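Local coordinates for protein putative rRNA methylase (Clostridium thermocellum ATCC 27405, PDB 3EEY) that binds S-adenosylmethionine and probably acts as a methyltransferase, possibly on ribosomal RNA, at residues 146-149 and 150-154. Residues are numbered along the deposited sequence; the frame is centred on the assembly and turned at random.
Sequences GFEE and KEKVL
Across the first turn of helix 148-157, in a Rossmann-like methyltransferase fold, E148 and K152 form an i to i+4 salt bridge. K152 NZ lies 2.7 Å from E148 OE2 and takes the lone pair facing away from the other carboxylate oxygen. E148 CG stands anti to its own N (chi1 -178°), K152 CG anti to its carbonyl carbon (chi1 -69°); both chains then run out extended and meet obliquely, with P115 of helix 115-128 against each. The i+4 to i helical hydrogen bonds start at F147, whose O accepts from E151 N at 3.1 Å; K152 N to E148 O follows, then V153 N to E149 O at 2.9 Å. At the N-terminal end a water donates to G146 O and accepts from K150 N at 3.2 Å. K150, its chain bent at chi3 and chi4, makes a cation-pi contact with Y141, and its NZ forms a weak hydrogen bond of 3.2 Å to E151 OE2 within a salt bridge. Both E149 carboxylate oxygens are hydrogen-bonded, OE1 with T113 OG1 and OE2 with T118 OG1, and the E149 side chain lies about 7 Å from the bound S-adenosylmethionine. E149 and V153 lie side by side, V153 touching T118 and L122 of helix 115-128, with V153 CG2 4.0 Å from E149 CG.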
ATOM      1  N   GLY A 146      18.705  14.256  -0.926  1.00 70.60           N
ATOM      2  CA  GLY A 146      19.450  13.425   0.019  1.00 67.95           C
ATOM      3  C   GLY A 146      18.542  12.478   0.786  1.00 66.03           C
ATOM      4  O   GLY A 146      17.370  12.334   0.449  1.00 67.17           O
ATOM      5  N   PHE A 147      19.070  11.858   1.838  1.00 63.32           N
ATOM      6  CA  PHE A 147      18.393  10.728   2.488  1.00 55.46           C
ATOM      7  C   PHE A 147      18.013  10.948   3.951  1.00 49.49           C
ATOM      8  O   PHE A 147      17.307  10.130   4.537  1.00 56.30           O
ATOM      9  CB  PHE A 147      19.278   9.485   2.410  1.00 57.84           C
ATOM     10  CG  PHE A 147      19.589   9.033   1.011  1.00 62.12           C
ATOM     11  CD1 PHE A 147      18.722   8.176   0.339  1.00 65.84           C
ATOM     12  CD2 PHE A 147      20.763   9.436   0.373  1.00 61.53           C
ATOM     13  CE1 PHE A 147      19.006   7.745  -0.952  1.00 48.59           C
ATOM     14  CE2 PHE A 147      21.057   9.000  -0.911  1.00 46.05           C
ATOM     15  CZ  PHE A 147      20.172   8.155  -1.570  1.00 51.20           C
ATOM     16  N   GLU A 148      18.483  12.049   4.525  1.00 41.05           N
ATOM     17  CA  GLU A 148      18.382  12.325   5.955  1.00 46.55           C
ATOM     18  C   GLU A 148      16.938  12.537   6.425  1.00 43.28           C
ATOM     19  O   GLU A 148      16.566  12.098   7.513  1.00 42.90           O
ATOM     20  CB  GLU A 148      19.253  13.550   6.284  1.00 54.64           C
ATOM     21  CG  GLU A 148      19.321  13.973   7.755  1.00 61.20           C
ATOM     22  CD  GLU A 148      19.562  15.477   7.927  1.00 68.07           C
ATOM     23  OE1 GLU A 148      19.649  16.211   6.911  1.00 71.12           O
ATOM     24  OE2 GLU A 148      19.653  15.930   9.088  1.00 81.37           O
ATOM     25  N   GLU A 149      16.144  13.215   5.599  1.00 39.83           N
ATOM     26  CA  GLU A 149      14.738  13.467   5.893  1.00 37.64           C
ATOM     27  C   GLU A 149      13.910  12.197   5.869  1.00 36.83           C
ATOM     28  O   GLU A 149      13.120  11.966   6.787  1.00 42.78           O
ATOM     29  CB  GLU A 149      14.140  14.502   4.936  1.00 39.84           C
ATOM     30  CG  GLU A 149      12.674  14.783   5.231  1.00 46.83           C
ATOM     31  CD  GLU A 149      12.129  15.952   4.470  1.00 50.19           C
ATOM     32  OE1 GLU A 149      12.402  16.074   3.256  1.00 55.59           O
ATOM     33  OE2 GLU A 149      11.399  16.739   5.092  1.00 46.74           O
ATOM     34  N   LYS A 150      14.106  11.381   4.832  1.00 35.42           N
ATOM     35  CA  LYS A 150      13.461  10.073   4.723  1.00 29.25           C
ATOM     36  C   LYS A 150      13.710   9.232   5.978  1.00 36.22           C
ATOM     37  O   LYS A 150      12.757   8.748   6.603  1.00 35.79           O
ATOM     38  CB  LYS A 150      13.941   9.311   3.475  1.00 32.75           C
ATOM     39  CG  LYS A 150      13.278   7.939   3.302  1.00 21.44           C
ATOM     40  CD  LYS A 150      14.057   7.005   2.381  1.00 37.23           C
ATOM     41  CE  LYS A 150      15.198   6.281   3.082  1.00 49.91           C
ATOM     42  NZ  LYS A 150      14.899   4.836   3.318  1.00 44.91           N
ATOM     43  N   GLU A 151      14.987   9.106   6.351  1.00 30.50           N
ATOM     44  CA  GLU A 151      15.412   8.286   7.484  1.00 31.47           C
ATOM     45  C   GLU A 151      14.826   8.756   8.813  1.00 32.47           C
ATOM     46  O   GLU A 151      14.292   7.949   9.567  1.00 45.65           O
ATOM     47  CB  GLU A 151      16.944   8.231   7.555  1.00 46.78           C
ATOM     48  CG  GLU A 151      17.593   7.444   6.426  1.00 56.10           C
ATOM     49  CD  GLU A 151      17.502   5.945   6.636  1.00 84.64           C
ATOM     50  OE1 GLU A 151      18.295   5.402   7.440  1.00 85.24           O
ATOM     51  OE2 GLU A 151      16.638   5.312   5.991  1.00 90.07           O
ATOM     52  N   LYS A 152      14.890  10.059   9.079  1.00 33.03           N
ATOM     53  CA  LYS A 152      14.374  10.600  10.329  1.00 25.06           C
ATOM     54  C   LYS A 152      12.849  10.577  10.434  1.00 32.29           C
ATOM     55  O   LYS A 152      12.323  10.197  11.482  1.00 34.60           O
ATOM     56  CB  LYS A 152      14.928  12.005  10.602  1.00 34.91           C
ATOM     57  CG  LYS A 152      16.407  12.009  10.924  1.00 47.12           C
ATOM     58  CD  LYS A 152      16.950  13.406  11.163  1.00 59.94           C
ATOM     59  CE  LYS A 152      18.462  13.362  11.388  1.00 59.91           C
ATOM     60  NZ  LYS A 152      19.059  14.726  11.473  1.00 57.29           N
ATOM     61  N   VAL A 153      12.150  10.972   9.360  1.00 25.39           N
ATOM     62  CA  VAL A 153      10.685  10.950   9.329  1.00 30.21           C
ATOM     63  C   VAL A 153      10.136   9.542   9.576  1.00 29.43           C
ATOM     64  O   VAL A 153       9.217   9.358  10.385  1.00 34.49           O
ATOM     65  CB  VAL A 153      10.111  11.539   7.997  1.00 31.72           C
ATOM     66  CG1 VAL A 153       8.636  11.235   7.848  1.00 35.78           C
ATOM     67  CG2 VAL A 153      10.327  13.044   7.936  1.00 37.99           C
ATOM     68  N   LEU A 154      10.711   8.560   8.888  1.00 25.31           N
ATOM     69  CA  LEU A 154      10.343   7.161   9.069  1.00 27.03           C
ATOM     70  C   LEU A 154      10.660   6.629  10.470  1.00 30.46           C
ATOM     71  O   LEU A 154       9.864   5.884  11.040  1.00 34.31           O
ATOM     72  CB  LEU A 154      10.981   6.277   7.985  1.00 30.69           C
ATOM     73  CG  LEU A 154      10.406   6.382   6.561  1.00 38.32           C
ATOM     74  CD1 LEU A 154      11.242   5.603   5.548  1.00 28.14           C
ATOM     75  CD2 LEU A 154       8.954   5.929   6.486  1.00 30.00           C
TER
HETATM   76  O   HOH W   1      15.254  12.739   2.195  1.00 52.68           O